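Local coordinates for protein 3-polyprenyl-4-hydroxybenzoate decarboxylase and related decarboxylases (PDB 6H6X) that is a prenylated-FMN-dependent decarboxylase of the UbiD family that, run in reverse, carboxylates 2-furoic acid to 2,5-furandicarboxylic acid, at residues Glu7-Leu12 and Pro55-Leu60; Cys105-Asn110 and Val278-Gln283; Ala133-Ala138 and Glu233-Ala238. The protein carries 8 engineered substitutions. All blocks are in the same frame, centred on the assembly; numbering follows the deposited sequence.

Contact 1 (Glu7-Leu12 and Pro55-Leu60); sequences EWLAFL and PVVTGL
Trp8 gives its indole N-H to the backbone of Leu60, NE1 to O at 2.8 Å with an angle of 161° at the hydrogen. The oxygen lies at the edge of the indole, close to the ring plane, whereas NE1 itself stands above the plane of the carbonyl group. CG of Trp8 is anti to the backbone N (chi1 -179°), and the indole beyond it presents its N-H edge to Leu60. Tryptophan suits this buried site by bringing both a donor and a broad apolar ring. Both methyls of Leu12 close on the same oxygen, with CD1 3.5 Å from Leu60 O, so the acceptor of the indole N-H is flanked by hydrocarbon. Nearly one turn back along the helix, whose inner side leucine fills with methyls, Leu9 CD2 meets Leu60 CD2 at 3.7 Å and Val57 CG2 at 3.9 Å. Phe11 CD2 lies over one face of the indole, off toward the rim, and the ring of His193 meets Trp8 steeply. The other side of the helix is quite different: Glu7 and Ala10 are exposed and make no contact with Pro55-Leu60, and the carboxylate of Glu7 instead takes N-H groups of Ser2 and His3. Such an amphipathic helix, apolar residues turned onto strand 56-58 of a small mixed sheet and the loop that follows it, belongs to the N-terminal alpha/beta region of UbiD enzymes.

Contact 2 (Cys105-Asn110 and Val278-Gln283); sequences CIIREN and VTHRRQ
Cys105 and His280 face each other as an antiparallel hydrogen-bonded pair, their main chains joined by Cys105 N to His280 O at 3.0 Å and His280 N to Cys105 O at 2.9 Å. Ile107 and Val278 repeat the pattern with two further backbone bonds, Ile107 N to Val278 O measuring 2.9 Å. Between them Ile106 and Thr279 form the non-hydrogen-bonded pair, where Thr279 CA also brings its hydrogen to Cys105 O.

Apolar contact on the Ile106 face is a side-by-side one, Ile106 CG1 lying 3.9 Å from Thr279 CG2. Both residues are beta-branched, which suits an extended strand, and the hydroxyl of Thr279 is taken up by Val102 O.

Aromatic contact occupies the other face. CG of His280 lies between its backbone N and carbonyl carbon (chi1 62°), the placing from which the ring turns back toward Cys105, whose CB lies over one face in a CH-pi contact, 3.8 Å from the centroid; SG approaches obliquely, and Ile107 CD1 comes within 3.8 Å of His280 NE2. An alanine in place of His280 would probably open a gap beside Cys105 CB and Ile107 CD1, both deprived of the ring they touch. Met116 of helix 113-116 adds further cover to this face.

Polar cohesion is thus carried by main-chain bonds, while the side chains meet by apolar, CH-pi and sulfur-aromatic contact, without a side-chain hydrogen bond between the segments.

Contact 3 (Ala133-Ala138 and Glu233-Ala238); sequences AAILIA and EVPAGA
Ile137 packs against the one flat group that counts here, the peptide of Glu233, and against Pro235, a puckered saturated ring; no aromatic ring takes part. Two branches of the isoleucine converge on one acceptor, CG2 and CD1 each lying 3.5 Å from Glu233 O. The proline ring is met at its atoms CD and CG: Ile137 CD1 approaches Pro235 CD tip to tip at 4.0 Å, and Ile135 CD1 stands 4.3 Å from Pro235 CG. In Ile137, CG1 is anti to the carbonyl carbon (chi1 -60°) and CG2 anti to the backbone N, and CG2 together with CD1 at the end of the other branch flank Glu233 O. Val234 CG1 adds a looser contact, 4.2 Å from Ile137 CD1.

No hydrogen bond links the two segments, whose strand axes come no closer than 7.9 Å and run nearly antiparallel, at 153°. This is packing between sheets, not pairing within one: strand 130-139 belongs to the large antiparallel sheet of the UbiD Rift-related, FMN-binding domain, and strand 233-235 is an outer strand of a separate three-stranded sheet. Proline suits the end of such a strand, since it offers no backbone N-H and leads into the type I turn closed by Ala238 N to Pro235 O.

The buried carboxylate of Glu233 points its charge at other partners, OE1 forming salt bridges with Arg146 and Arg139 and OE2 one with Lys226. The side chain of Ile135 also packs on Ile150, about 4 Å away between side chains, a residue that binds the prenylated FMN.

In the fold
Contacts 1 and 3 are buried, whereas contact 2 lies farther out, its centre about 26 Å from that of the chain and partly open to solvent. Chemistry follows place: contact 2 is strand pairing by main-chain bonds, contact 3 is apolar packing between sheets without a cross-bond, and contact 1 adds one side-chain-to-backbone bond to the packing of a helix on a strand and its following loop. Contacts 2 and 3 both reach the large antiparallel sheet of the Rift-related domain, contact 3 through strand 130-139 alone, and touch directly, Arg281 NH2 lying 2.9 Å from Gly237 O in a probable hydrogen bond. Contact 1, in the N-terminal region, touches neither; its centre is about 17 Å from that of contact 3.

Contact 1 (Glu7-Leu12 and Pro55-Leu60)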
loop_
_atom_site.group_PDB
_atom_site.type_symbol
_atom_site.label_atom_id
_atom_site.label_comp_id
_atom_site.label_asym_id
_atom_site.label_seq_id
_atom_site.Cartn_x
_atom_site.Cartn_y
_atom_site.Cartn_z
ATOM N N GLU B 7 24.585 -21.618 -8.161
ATOM C CA GLU B 7 25.039 -20.338 -8.685
ATOM C C GLU B 7 24.063 -19.199 -8.345
ATOM O O GLU B 7 24.499 -18.120 -7.921
ATOM C CB GLU B 7 25.374 -20.447 -10.173
ATOM C CG GLU B 7 26.751 -21.127 -10.318
ATOM C CD GLU B 7 26.985 -21.858 -11.624
ATOM O OE1 GLU B 7 26.720 -21.229 -12.682
ATOM O OE2 GLU B 7 27.456 -23.035 -11.584
ATOM N N TRP B 8 22.754 -19.469 -8.430
ATOM C CA TRP B 8 21.794 -18.459 -8.059
ATOM C C TRP B 8 21.971 -18.080 -6.612
ATOM O O TRP B 8 21.945 -16.911 -6.301
ATOM C CB TRP B 8 20.328 -18.902 -8.309
ATOM C CG TRP B 8 19.383 -17.826 -7.946
ATOM C CD1 TRP B 8 18.639 -17.741 -6.810
ATOM C CD2 TRP B 8 19.154 -16.637 -8.665
ATOM N NE1 TRP B 8 17.925 -16.595 -6.807
ATOM C CE2 TRP B 8 18.230 -15.884 -7.929
ATOM C CE3 TRP B 8 19.643 -16.132 -9.887
ATOM C CZ2 TRP B 8 17.771 -14.635 -8.349
ATOM C CZ3 TRP B 8 19.189 -14.908 -10.325
ATOM C CH2 TRP B 8 18.263 -14.159 -9.555
ATOM N N LEU B 9 22.155 -19.053 -5.724
ATOM C CA LEU B 9 22.426 -18.691 -4.311
ATOM C C LEU B 9 23.704 -17.861 -4.113
ATOM O O LEU B 9 23.740 -17.002 -3.230
ATOM C CB LEU B 9 22.453 -19.906 -3.396
ATOM C CG LEU B 9 21.193 -20.729 -3.349
ATOM C CD1 LEU B 9 21.387 -21.905 -2.425
ATOM C CD2 LEU B 9 19.992 -19.900 -2.900
ATOM N N ALA B 10 24.721 -18.098 -4.939
ATOM C CA ALA B 10 25.958 -17.308 -4.910
ATOM C C ALA B 10 25.674 -15.871 -5.311
ATOM O O ALA B 10 26.064 -14.948 -4.597
ATOM C CB ALA B 10 27.031 -17.923 -5.823
ATOM N N PHE B 11 24.985 -15.686 -6.433
ATOM C CA PHE B 11 24.490 -14.360 -6.856
ATOM C C PHE B 11 23.707 -13.629 -5.756
ATOM O O PHE B 11 23.933 -12.442 -5.525
ATOM C CB PHE B 11 23.625 -14.526 -8.099
ATOM C CG PHE B 11 23.045 -13.239 -8.639
ATOM C CD1 PHE B 11 23.779 -12.435 -9.511
ATOM C CD2 PHE B 11 21.738 -12.870 -8.328
ATOM C CE1 PHE B 11 23.243 -11.264 -10.033
ATOM C CE2 PHE B 11 21.193 -11.706 -8.841
ATOM C CZ PHE B 11 21.949 -10.895 -9.691
ATOM N N LEU B 12 22.807 -14.322 -5.054
ATOM C CA LEU B 12 22.048 -13.663 -3.974
ATOM C C LEU B 12 22.954 -13.274 -2.787
ATOM O O LEU B 12 22.782 -12.198 -2.203
ATOM C CB LEU B 12 20.896 -14.545 -3.451
ATOM C CG LEU B 12 19.725 -14.964 -4.329
ATOM C CD1 LEU B 12 18.859 -15.944 -3.556
ATOM C CD2 LEU B 12 18.903 -13.768 -4.719
ATOM N N PRO B 55 19.931 -28.945 4.386
ATOM C CA PRO B 55 19.353 -27.623 4.566
ATOM C C PRO B 55 18.154 -27.326 3.644
ATOM O O PRO B 55 17.927 -28.077 2.696
ATOM C CB PRO B 55 20.501 -26.676 4.245
ATOM C CG PRO B 55 21.375 -27.413 3.367
ATOM C CD PRO B 55 21.187 -28.875 3.622
ATOM N N VAL B 56 17.388 -26.272 3.986
ATOM C CA VAL B 56 16.186 -25.868 3.258
ATOM C C VAL B 56 16.376 -24.438 2.850
ATOM O O VAL B 56 16.829 -23.635 3.653
ATOM C CB VAL B 56 14.939 -26.023 4.099
ATOM C CG1 VAL B 56 13.730 -25.368 3.421
ATOM C CG2 VAL B 56 14.660 -27.502 4.325
ATOM N N VAL B 57 16.099 -24.110 1.582
ATOM C CA VAL B 57 16.169 -22.723 1.141
ATOM C C VAL B 57 14.735 -22.288 0.735
ATOM O O VAL B 57 13.925 -23.083 0.245
ATOM C CB VAL B 57 17.242 -22.526 0.061
ATOM C CG1 VAL B 57 16.849 -23.157 -1.271
ATOM C CG2 VAL B 57 17.561 -21.089 -0.161
ATOM N N THR B 58 14.403 -21.043 1.024
ATOM C CA THR B 58 13.118 -20.482 0.610
ATOM C C THR B 58 13.307 -19.032 0.161
ATOM O O THR B 58 14.259 -18.392 0.564
ATOM C CB THR B 58 12.030 -20.637 1.675
ATOM O OG1 THR B 58 10.736 -20.306 1.112
ATOM C CG2 THR B 58 12.322 -19.790 2.882
ATOM N N GLY B 59 12.439 -18.577 -0.751
ATOM C CA GLY B 59 12.404 -17.181 -1.171
ATOM C C GLY B 59 13.564 -16.833 -2.103
ATOM O O GLY B 59 14.226 -15.829 -1.896
ATOM N N LEU B 60 13.769 -17.637 -3.143
ATOM C CA LEU B 60 14.864 -17.427 -4.133
ATOM C C LEU B 60 14.776 -16.150 -4.892
ATOM O O LEU B 60 15.806 -15.554 -5.254
ATOM C CB LEU B 60 14.937 -18.568 -5.162
ATOM C CG LEU B 60 15.178 -19.959 -4.571
ATOM C CD1 LEU B 60 15.270 -20.964 -5.681
ATOM C CD2 LEU B 60 16.436 -19.966 -3.732
#

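Contact 2 (Cys105-Asn110 and Val278-Gln283)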
loop_
_atom_site.group_PDB
_atom_site.type_symbol
_atom_site.label_atom_id
_atom_site.label_comp_id
_atom_site.label_asym_id
_atom_site.label_seq_id
_atom_site.Cartn_x
_atom_site.Cartn_y
_atom_site.Cartn_z
ATOM N N CYS B 105 24.228 -39.364 -6.029
ATOM C CA CYS B 105 23.587 -40.385 -5.189
ATOM C C CYS B 105 22.280 -40.847 -5.833
ATOM O O CYS B 105 21.502 -40.032 -6.300
ATOM C CB CYS B 105 23.301 -39.827 -3.790
ATOM S SG CYS B 105 24.676 -38.933 -3.032
ATOM N N ILE B 106 22.033 -42.151 -5.838
ATOM C CA ILE B 106 20.893 -42.753 -6.518
ATOM C C ILE B 106 20.324 -43.796 -5.560
ATOM O O ILE B 106 21.076 -44.620 -5.035
ATOM C CB ILE B 106 21.333 -43.426 -7.842
ATOM C CG1 ILE B 106 21.925 -42.374 -8.803
ATOM C CG2 ILE B 106 20.198 -44.207 -8.479
ATOM C CD1 ILE B 106 22.541 -42.945 -10.083
ATOM N N ILE B 107 19.017 -43.752 -5.322
ATOM C CA ILE B 107 18.351 -44.645 -4.392
ATOM C C ILE B 107 17.198 -45.264 -5.138
ATOM O O ILE B 107 16.341 -44.547 -5.691
ATOM C CB ILE B 107 17.864 -43.896 -3.116
ATOM C CG1 ILE B 107 19.045 -43.230 -2.388
ATOM C CG2 ILE B 107 17.182 -44.839 -2.120
ATOM C CD1 ILE B 107 19.310 -41.804 -2.803
ATOM N N ARG B 108 17.187 -46.594 -5.183
ATOM C CA ARG B 108 16.129 -47.371 -5.841
ATOM C C ARG B 108 15.396 -48.341 -4.925
ATOM O O ARG B 108 14.367 -48.869 -5.344
ATOM C CB ARG B 108 16.689 -48.136 -7.040
ATOM C CG ARG B 108 17.229 -47.192 -8.090
ATOM C CD ARG B 108 17.836 -47.865 -9.272
ATOM N NE ARG B 108 16.829 -48.641 -9.976
ATOM C CZ ARG B 108 16.933 -49.032 -11.241
ATOM N NH1 ARG B 108 18.000 -48.705 -11.980
ATOM N NH2 ARG B 108 15.958 -49.774 -11.769
ATOM N N GLU B 109 15.877 -48.562 -3.698
ATOM C CA GLU B 109 15.231 -49.512 -2.790
ATOM C C GLU B 109 15.107 -48.939 -1.387
ATOM O O GLU B 109 15.963 -48.145 -0.947
ATOM C CB GLU B 109 16.009 -50.839 -2.770
ATOM C CG GLU B 109 15.941 -51.610 -4.089
ATOM C CD GLU B 109 16.072 -53.120 -3.950
ATOM O OE1 GLU B 109 17.006 -53.583 -3.261
ATOM O OE2 GLU B 109 15.240 -53.833 -4.553
ATOM N N ASN B 110 14.029 -49.339 -0.703
ATOM C CA ASN B 110 13.695 -48.856 0.655
ATOM C C ASN B 110 13.613 -47.318 0.709
ATOM O O ASN B 110 14.249 -46.634 1.520
ATOM C CB ASN B 110 14.653 -49.453 1.702
ATOM C CG ASN B 110 14.467 -50.963 1.861
ATOM O OD1 ASN B 110 13.340 -51.440 2.036
ATOM N ND2 ASN B 110 15.561 -51.720 1.791
ATOM N N VAL B 278 14.875 -41.963 -6.339
ATOM C CA VAL B 278 15.250 -40.660 -5.936
ATOM C C VAL B 278 16.709 -40.531 -6.248
ATOM O O VAL B 278 17.446 -41.380 -5.866
ATOM C CB VAL B 278 15.106 -40.458 -4.401
ATOM C CG1 VAL B 278 15.713 -39.126 -3.967
ATOM C CG2 VAL B 278 13.648 -40.539 -3.975
ATOM N N THR B 279 17.138 -39.445 -6.900
ATOM C CA THR B 279 18.566 -39.161 -7.086
ATOM C C THR B 279 18.830 -37.760 -6.650
ATOM O O THR B 279 17.963 -36.878 -6.740
ATOM C CB THR B 279 19.063 -39.361 -8.571
ATOM O OG1 THR B 279 18.666 -38.264 -9.404
ATOM C CG2 THR B 279 18.485 -40.630 -9.191
ATOM N N HIS B 280 20.035 -37.518 -6.181
ATOM C CA HIS B 280 20.369 -36.213 -5.708
ATOM C C HIS B 280 21.824 -35.945 -5.754
ATOM O O HIS B 280 22.626 -36.862 -5.833
ATOM C CB HIS B 280 19.781 -35.943 -4.297
ATOM C CG HIS B 280 20.272 -36.840 -3.215
ATOM N ND1 HIS B 280 21.451 -36.613 -2.531
ATOM C CD2 HIS B 280 19.720 -37.947 -2.666
ATOM C CE1 HIS B 280 21.610 -37.566 -1.619
ATOM N NE2 HIS B 280 20.579 -38.398 -1.695
ATOM N N ARG B 281 22.164 -34.664 -5.741
ATOM C CA ARG B 281 23.502 -34.257 -5.432
ATOM C C ARG B 281 23.943 -34.751 -4.044
ATOM O O ARG B 281 23.132 -34.918 -3.068
ATOM C CB ARG B 281 23.625 -32.749 -5.388
ATOM C CG ARG B 281 23.592 -32.065 -6.719
ATOM C CD ARG B 281 23.744 -30.606 -6.504
ATOM N NE ARG B 281 23.607 -29.873 -7.729
ATOM C CZ ARG B 281 24.567 -29.148 -8.332
ATOM N NH1 ARG B 281 25.792 -29.034 -7.844
ATOM N NH2 ARG B 281 24.287 -28.516 -9.478
ATOM N N ARG B 282 25.254 -34.930 -3.968
ATOM C CA ARG B 282 25.933 -35.118 -2.715
ATOM C C ARG B 282 25.659 -33.860 -1.910
ATOM O O ARG B 282 25.944 -32.734 -2.374
ATOM C CB ARG B 282 27.449 -35.283 -2.952
ATOM C CG ARG B 282 28.304 -35.575 -1.713
ATOM C CD ARG B 282 29.694 -36.100 -2.085
ATOM N NE ARG B 282 29.606 -37.359 -2.850
ATOM C CZ ARG B 282 29.771 -37.506 -4.177
ATOM N NH1 ARG B 282 30.070 -36.468 -4.991
ATOM N NH2 ARG B 282 29.628 -38.724 -4.703
ATOM N N GLN B 283 25.093 -34.060 -0.722
ATOM C CA GLN B 283 24.771 -32.963 0.194
ATOM C C GLN B 283 23.847 -31.932 -0.482
ATOM O O GLN B 283 24.227 -30.778 -0.723
ATOM C CB GLN B 283 26.064 -32.343 0.784
ATOM C CG GLN B 283 26.850 -33.325 1.675
ATOM C CD GLN B 283 27.768 -32.642 2.694
ATOM O OE1 GLN B 283 28.189 -31.485 2.510
ATOM N NE2 GLN B 283 28.077 -33.356 3.787
#

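Contact 3 (Ala133-Ala138 and Glu233-Ala238)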
loop_
_atom_site.group_PDB
_atom_site.type_symbol
_atom_site.label_atom_id
_atom_site.label_comp_id
_atom_site.label_asym_id
_atom_site.label_seq_id
_atom_site.Cartn_x
_atom_site.Cartn_y
_atom_site.Cartn_z
ATOM N N ALA B 133 7.857 -27.073 -4.464
ATOM C CA ALA B 133 8.733 -26.452 -5.444
ATOM C C ALA B 133 9.304 -27.387 -6.505
ATOM O O ALA B 133 10.353 -27.115 -7.083
ATOM C CB ALA B 133 9.849 -25.722 -4.741
ATOM N N ALA B 134 8.605 -28.457 -6.780
ATOM C CA ALA B 134 9.064 -29.460 -7.707
ATOM C C ALA B 134 8.464 -29.161 -9.049
ATOM O O ALA B 134 7.254 -29.019 -9.155
ATOM C CB ALA B 134 8.627 -30.852 -7.285
ATOM N N ILE B 135 9.313 -29.088 -10.077
ATOM C CA ILE B 135 8.822 -29.120 -11.440
ATOM C C ILE B 135 8.520 -30.566 -11.828
ATOM O O ILE B 135 9.288 -31.465 -11.538
ATOM C CB ILE B 135 9.752 -28.422 -12.440
ATOM C CG1 ILE B 135 11.100 -29.139 -12.616
ATOM C CG2 ILE B 135 9.955 -26.984 -12.030
ATOM C CD1 ILE B 135 11.952 -28.529 -13.740
ATOM N N LEU B 136 7.370 -30.786 -12.441
ATOM C CA LEU B 136 6.895 -32.104 -12.814
ATOM C C LEU B 136 7.020 -32.216 -14.338
ATOM O O LEU B 136 6.341 -31.499 -15.055
ATOM C CB LEU B 136 5.444 -32.288 -12.409
ATOM C CG LEU B 136 4.904 -33.722 -12.499
ATOM C CD1 LEU B 136 3.755 -33.898 -11.517
ATOM C CD2 LEU B 136 4.483 -34.098 -13.902
ATOM N N ILE B 137 7.908 -33.093 -14.808
ATOM C CA ILE B 137 8.170 -33.293 -16.220
ATOM C C ILE B 137 7.464 -34.592 -16.637
ATOM O O ILE B 137 7.626 -35.620 -16.004
ATOM C CB ILE B 137 9.680 -33.370 -16.467
ATOM C CG1 ILE B 137 10.333 -32.094 -16.021
ATOM C CG2 ILE B 137 10.003 -33.605 -17.940
ATOM C CD1 ILE B 137 11.758 -32.282 -15.561
ATOM N N ALA B 138 6.674 -34.521 -17.693
ATOM C CA ALA B 138 6.011 -35.706 -18.255
ATOM C C ALA B 138 5.872 -35.624 -19.789
ATOM O O ALA B 138 6.013 -34.538 -20.402
ATOM C CB ALA B 138 4.663 -35.882 -17.608
ATOM N N GLU B 233 13.312 -36.979 -19.047
ATOM C CA GLU B 233 14.541 -36.206 -18.938
ATOM C C GLU B 233 14.397 -35.177 -17.796
ATOM O O GLU B 233 13.287 -34.656 -17.567
ATOM C CB GLU B 233 14.813 -35.484 -20.274
ATOM C CG GLU B 233 14.932 -36.406 -21.497
ATOM C CD GLU B 233 13.583 -36.933 -22.004
ATOM O OE1 GLU B 233 12.601 -36.137 -22.177
ATOM O OE2 GLU B 233 13.468 -38.160 -22.194
ATOM N N VAL B 234 15.487 -34.925 -17.061
ATOM C CA VAL B 234 15.475 -33.994 -15.912
ATOM C C VAL B 234 16.701 -33.105 -15.970
ATOM O O VAL B 234 17.667 -33.500 -16.567
ATOM C CB VAL B 234 15.439 -34.699 -14.549
ATOM C CG1 VAL B 234 14.146 -35.492 -14.381
ATOM C CG2 VAL B 234 16.648 -35.589 -14.329
ATOM N N PRO B 235 16.649 -31.889 -15.388
ATOM C CA PRO B 235 17.845 -31.018 -15.405
ATOM C C PRO B 235 19.029 -31.646 -14.669
ATOM O O PRO B 235 18.889 -32.117 -13.557
ATOM C CB PRO B 235 17.370 -29.753 -14.718
ATOM C CG PRO B 235 15.904 -29.750 -14.916
ATOM C CD PRO B 235 15.484 -31.192 -14.814
ATOM N N ALA B 236 20.155 -31.734 -15.362
ATOM C CA ALA B 236 21.381 -32.404 -14.861
ATOM C C ALA B 236 21.870 -31.786 -13.575
ATOM O O ALA B 236 22.368 -32.488 -12.680
ATOM C CB ALA B 236 22.506 -32.320 -15.916
ATOM N N GLY B 237 21.762 -30.462 -13.500
ATOM C CA GLY B 237 22.188 -29.708 -12.340
ATOM C C GLY B 237 21.185 -29.578 -11.185
ATOM O O GLY B 237 21.472 -28.872 -10.266
ATOM N N ALA B 238 20.033 -30.243 -11.221
ATOM C CA ALA B 238 19.046 -30.131 -10.141
ATOM C C ALA B 238 19.644 -30.641 -8.818
ATOM O O ALA B 238 20.624 -31.316 -8.840
ATOM C CB ALA B 238 17.772 -30.905 -10.473
#